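Local coordinates for protein acetylacetone-cleaving enzyme (Acinetobacter johnsonii, PDB 3BAL) that cleaves acetylacetone with one molecule of oxygen to methylglyoxal and acetate, working as a homotetrameric cupin dioxygenase with one iron cation per subunit, at residues G75-R80 and S113-T118; N124-D127 and K131-A134. All blocks are in the same frame, centred on the assembly; numbering follows the deposited sequence.

Two aromatic residues carried by successive strands, 113-120 and 123-126, relate these contacts to the metal site of a jelly-roll subunit. In contact 1, the side chain of Phe115 is about 8 Å from the bound zinc; in contact 2, the side chain of Phe125 is about 7 Å from the same zinc. His62, His64 and His104 hold the zinc, in an enzyme whose cofactor is iron, and the ring of Phe125 meets that of His62. Contact 1 and contact 2 do not touch: the centres of contacts 1 and 2 are about 21 Å apart and their nearest atoms about 10 Å. Contact 1 joins a short hairpin to the wall of the barrel, whereas contact 2 is itself a hairpin and packs against a neighbouring subunit.

Contact 1. Residues G75-R80 and S113-T118; sequences GKMEVR and SQFYMT
Ser113 and Lys76 meet where two strands come together without pairing as one sheet, and a side-chain hydroxyl accepts a backbone N-H. Lys76 N donates to Ser113 OG over 3.1 Å, with an N-H...O angle of 153°. The same oxygen is hydrogen-bonded to Val111 O, so the hydroxyl links Lys76 N to the chain just before strand 113-120. Its position follows from the first torsion, which sets OG anti to the carbonyl carbon (chi1 -43°). Close approach is helped by Gly75, which has no side chain to intervene: Gly75 CA lies 4.0 Å from Ser113 CA and 3.5 Å from Ser113 OG. In the jelly roll of the cupin fold, strand 113-120 runs between strands 46-53 and 68-74 in a six-stranded antiparallel sheet, while 76-79 pairs with 88-91 as a separate hairpin. Besides the serine bond, the apolar part of the join is a Met-aromatic contact farther in. Met77 stretches out fully as far as its sulfur, extended through both chi1 and chi2, and brings SD over one face of the Phe115 ring. The sulfur SD of Met77 stands 4.5 Å from the centroid of the Phe115 ring and only 11° off the normal, so it sits over the middle of the ring face. Beyond it the chain bends, carrying CE of Met77 farther from the ring than SD. Phe115 also stacks with Phe51 and touches Leu72, on the strands to either side of its own. The Met77 side chain also touches Tyr70 and Thr107, both of the same chain.

Contact 2. Residues N124-D127 and K131-A134; sequences NFID and KVIA
Phe125 is opposed by two residues, Ile133 and Ala134, a classic beta bulge in the hairpin formed by strands 123-126 and 132-136. Phe125 O accepts Ile133 N at 2.9 Å, in the carbonyl plane, and takes a second, weak bond from Ala134 N; Phe125 N in turn donates to Ala134 O. The Ile133 side chain wraps the doubly used carbonyl. Its CB stands 4.1 Å from Phe125 O, and CG1 comes in to 3.3 Å from that oxygen. CD1 folds back to lie 3.6 Å from Phe125 CB, while the other branch, CG2, reaches 4.1 Å to Asp127 CB. With CG1 set between the backbone N and the carbonyl carbon (chi1 51°), the two branches part along the opposing strand. On the face shared with Ile126, Val132 packs on Ile126, also touches Asn124, and meets Val132 of a neighbouring subunit. Nearer the turn, Asp127 N donates to Lys131 O, and Asp127 OD1 accepts both Asn129 N and Lys131 N, the latter over 3.1 Å from above the carboxylate plane, 52° out of it.

Contact 1. Residues G75-R80 and S113-T118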
loop_
_atom_site.group_PDB
_atom_site.type_symbol
_atom_site.label_atom_id
_atom_site.label_comp_id
_atom_site.label_asym_id
_atom_site.label_seq_id
_atom_site.Cartn_x
_atom_site.Cartn_y
_atom_site.Cartn_z
ATOM N N GLY A 75 -20.855 -15.998 -13.697
ATOM C CA GLY A 75 -20.183 -17.246 -14.017
ATOM C C GLY A 75 -19.576 -18.031 -12.871
ATOM O O GLY A 75 -20.096 -18.039 -11.756
ATOM N N LYS A 76 -18.463 -18.699 -13.169
ATOM C CA LYS A 76 -17.740 -19.529 -12.206
ATOM C C LYS A 76 -16.247 -19.480 -12.548
ATOM O O LYS A 76 -15.884 -19.453 -13.726
ATOM C CB LYS A 76 -18.240 -20.970 -12.302
ATOM C CG LYS A 76 -19.737 -21.106 -12.154
ATOM C CD LYS A 76 -20.220 -22.328 -12.887
ATOM C CE LYS A 76 -20.008 -23.566 -12.080
ATOM N NZ LYS A 76 -21.374 -24.098 -11.828
ATOM N N MET A 77 -15.389 -19.483 -11.529
ATOM C CA MET A 77 -13.936 -19.418 -11.737
ATOM C C MET A 77 -13.160 -20.403 -10.845
ATOM O O MET A 77 -13.313 -20.387 -9.626
ATOM C CB MET A 77 -13.446 -17.982 -11.483
ATOM C CG MET A 77 -11.935 -17.787 -11.567
ATOM S SD MET A 77 -11.466 -16.053 -11.417
ATOM C CE MET A 77 -11.770 -15.797 -9.668
ATOM N N GLU A 78 -12.339 -21.257 -11.461
ATOM C CA GLU A 78 -11.534 -22.238 -10.728
ATOM C C GLU A 78 -10.137 -21.677 -10.486
ATOM O O GLU A 78 -9.339 -21.566 -11.412
ATOM C CB GLU A 78 -11.428 -23.551 -11.515
ATOM C CG GLU A 78 -12.682 -24.425 -11.482
ATOM C CD GLU A 78 -12.668 -25.518 -12.547
ATOM O OE1 GLU A 78 -11.572 -25.910 -12.995
ATOM O OE2 GLU A 78 -13.755 -25.995 -12.934
ATOM N N VAL A 79 -9.855 -21.322 -9.234
ATOM C CA VAL A 79 -8.565 -20.753 -8.849
ATOM C C VAL A 79 -7.733 -21.759 -8.064
ATOM O O VAL A 79 -8.249 -22.477 -7.205
ATOM C CB VAL A 79 -8.743 -19.502 -7.963
ATOM C CG1 VAL A 79 -7.435 -18.738 -7.880
ATOM C CG2 VAL A 79 -9.847 -18.619 -8.511
ATOM N N ARG A 80 -6.437 -21.794 -8.356
ATOM C CA ARG A 80 -5.521 -22.710 -7.687
ATOM C C ARG A 80 -5.965 -24.166 -7.832
ATOM O O ARG A 80 -5.854 -24.958 -6.894
ATOM C CB ARG A 80 -5.388 -22.325 -6.209
ATOM C CG ARG A 80 -4.556 -21.067 -6.009
ATOM C CD ARG A 80 -4.558 -20.562 -4.575
ATOM N NE ARG A 80 -5.783 -19.847 -4.233
ATOM C CZ ARG A 80 -6.808 -20.376 -3.575
ATOM N NH1 ARG A 80 -6.764 -21.640 -3.172
ATOM N NH2 ARG A 80 -7.883 -19.638 -3.326
ATOM N N SER A 113 -18.068 -16.172 -18.002
ATOM C CA SER A 113 -17.962 -15.390 -16.774
ATOM C C SER A 113 -17.498 -13.936 -16.929
ATOM O O SER A 113 -17.127 -13.487 -18.015
ATOM C CB SER A 113 -16.994 -16.109 -15.822
ATOM O OG SER A 113 -17.233 -17.505 -15.795
ATOM N N GLN A 114 -17.526 -13.217 -15.808
ATOM C CA GLN A 114 -17.057 -11.834 -15.730
ATOM C C GLN A 114 -16.549 -11.583 -14.305
ATOM O O GLN A 114 -17.165 -12.025 -13.332
ATOM C CB GLN A 114 -18.175 -10.821 -16.056
ATOM C CG GLN A 114 -17.737 -9.347 -15.846
ATOM C CD GLN A 114 -18.814 -8.308 -16.173
ATOM O OE1 GLN A 114 -19.035 -7.961 -17.339
ATOM N NE2 GLN A 114 -19.484 -7.801 -15.139
ATOM N N PHE A 115 -15.411 -10.902 -14.190
ATOM C CA PHE A 115 -14.858 -10.568 -12.885
ATOM C C PHE A 115 -14.045 -9.269 -12.925
ATOM O O PHE A 115 -13.379 -8.954 -13.917
ATOM C CB PHE A 115 -14.017 -11.736 -12.322
ATOM C CG PHE A 115 -12.648 -11.881 -12.943
ATOM C CD1 PHE A 115 -11.534 -11.301 -12.345
ATOM C CD2 PHE A 115 -12.468 -12.623 -14.105
ATOM C CE1 PHE A 115 -10.255 -11.460 -12.896
ATOM C CE2 PHE A 115 -11.198 -12.789 -14.663
ATOM C CZ PHE A 115 -10.091 -12.208 -14.056
ATOM N N TYR A 116 -14.147 -8.520 -11.828
ATOM C CA TYR A 116 -13.469 -7.245 -11.609
ATOM C C TYR A 116 -12.328 -7.555 -10.624
ATOM O O TYR A 116 -12.524 -8.317 -9.680
ATOM C CB TYR A 116 -14.470 -6.266 -10.977
ATOM C CG TYR A 116 -13.878 -5.006 -10.373
ATOM C CD1 TYR A 116 -13.762 -3.832 -11.120
ATOM C CD2 TYR A 116 -13.464 -4.976 -9.035
ATOM C CE1 TYR A 116 -13.255 -2.653 -10.540
ATOM C CE2 TYR A 116 -12.954 -3.808 -8.453
ATOM C CZ TYR A 116 -12.856 -2.652 -9.209
ATOM O OH TYR A 116 -12.374 -1.495 -8.635
ATOM N N MET A 117 -11.149 -6.975 -10.827
ATOM C CA MET A 117 -10.038 -7.257 -9.927
ATOM C C MET A 117 -9.026 -6.115 -9.807
ATOM O O MET A 117 -8.742 -5.401 -10.779
ATOM C CB MET A 117 -9.335 -8.543 -10.392
ATOM C CG MET A 117 -8.207 -9.059 -9.500
ATOM S SD MET A 117 -7.838 -10.822 -9.844
ATOM C CE MET A 117 -6.732 -11.256 -8.469
ATOM N N THR A 118 -8.492 -5.948 -8.600
ATOM C CA THR A 118 -7.476 -4.936 -8.319
ATOM C C THR A 118 -6.188 -5.701 -8.006
ATOM O O THR A 118 -6.236 -6.759 -7.369
ATOM C CB THR A 118 -7.874 -4.051 -7.098
ATOM O OG1 THR A 118 -8.250 -4.885 -5.993
ATOM C CG2 THR A 118 -9.046 -3.143 -7.446
#

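Contact 2. Residues N124-D127 and K131-A134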
loop_
_atom_site.group_PDB
_atom_site.type_symbol
_atom_site.label_atom_id
_atom_site.label_comp_id
_atom_site.label_asym_id
_atom_site.label_seq_id
_atom_site.Cartn_x
_atom_site.Cartn_y
_atom_site.Cartn_z
ATOM N N ASN A 124 3.781 -12.204 -12.464
ATOM C CA ASN A 124 4.913 -12.797 -13.149
ATOM C C ASN A 124 4.542 -14.076 -13.881
ATOM O O ASN A 124 4.265 -15.105 -13.260
ATOM C CB ASN A 124 6.049 -13.076 -12.161
ATOM C CG ASN A 124 6.653 -11.803 -11.591
ATOM O OD1 ASN A 124 6.574 -10.734 -12.199
ATOM N ND2 ASN A 124 7.274 -11.916 -10.424
ATOM N N PHE A 125 4.518 -14.011 -15.206
ATOM C CA PHE A 125 4.186 -15.191 -15.992
ATOM C C PHE A 125 5.448 -16.030 -16.120
ATOM O O PHE A 125 6.517 -15.503 -16.405
ATOM C CB PHE A 125 3.619 -14.779 -17.352
ATOM C CG PHE A 125 2.251 -14.149 -17.255
ATOM C CD1 PHE A 125 2.111 -12.796 -16.949
ATOM C CD2 PHE A 125 1.100 -14.924 -17.414
ATOM C CE1 PHE A 125 0.848 -12.220 -16.794
ATOM C CE2 PHE A 125 -0.171 -14.359 -17.260
ATOM C CZ PHE A 125 -0.295 -13.003 -16.951
ATOM N N ILE A 126 5.310 -17.334 -15.887
ATOM C CA ILE A 126 6.442 -18.267 -15.889
ATOM C C ILE A 126 6.385 -19.398 -16.916
ATOM O O ILE A 126 5.300 -19.793 -17.350
ATOM C CB ILE A 126 6.588 -18.926 -14.491
ATOM C CG1 ILE A 126 5.258 -19.585 -14.084
ATOM C CG2 ILE A 126 7.001 -17.878 -13.465
ATOM C CD1 ILE A 126 5.275 -20.289 -12.712
ATOM N N ASP A 127 7.554 -19.923 -17.294
ATOM C CA ASP A 127 7.605 -21.039 -18.236
ATOM C C ASP A 127 7.627 -22.349 -17.441
ATOM O O ASP A 127 7.521 -22.323 -16.216
ATOM C CB ASP A 127 8.816 -20.937 -19.188
ATOM C CG ASP A 127 10.153 -21.086 -18.483
ATOM O OD1 ASP A 127 10.211 -21.656 -17.376
ATOM O OD2 ASP A 127 11.166 -20.647 -19.059
ATOM N N LYS A 131 10.987 -20.139 -14.798
ATOM C CA LYS A 131 11.550 -18.842 -15.177
ATOM C C LYS A 131 10.509 -17.781 -15.553
ATOM O O LYS A 131 9.584 -18.048 -16.318
ATOM C CB LYS A 131 12.534 -19.014 -16.339
ATOM C CG LYS A 131 13.652 -20.017 -16.068
ATOM C CD LYS A 131 14.480 -19.615 -14.854
ATOM C CE LYS A 131 15.582 -20.622 -14.573
ATOM N NZ LYS A 131 16.508 -20.118 -13.517
ATOM N N VAL A 132 10.686 -16.576 -15.013
ATOM C CA VAL A 132 9.787 -15.452 -15.272
ATOM C C VAL A 132 10.034 -14.898 -16.670
ATOM O O VAL A 132 11.036 -14.223 -16.914
ATOM C CB VAL A 132 10.003 -14.296 -14.248
ATOM C CG1 VAL A 132 9.124 -13.109 -14.609
ATOM C CG2 VAL A 132 9.691 -14.769 -12.835
ATOM N N ILE A 133 9.113 -15.175 -17.584
ATOM C CA ILE A 133 9.254 -14.697 -18.949
ATOM C C ILE A 133 8.698 -13.280 -19.152
ATOM O O ILE A 133 9.053 -12.603 -20.117
ATOM C CB ILE A 133 8.624 -15.714 -19.953
ATOM C CG1 ILE A 133 7.195 -16.092 -19.548
ATOM C CG2 ILE A 133 9.461 -16.991 -19.969
ATOM C CD1 ILE A 133 6.161 -15.033 -19.821
ATOM N N ALA A 134 7.846 -12.834 -18.230
ATOM C CA ALA A 134 7.263 -11.493 -18.289
ATOM C C ALA A 134 6.703 -11.047 -16.939
ATOM O O ALA A 134 5.946 -11.776 -16.304
ATOM C CB ALA A 134 6.162 -11.442 -19.346
#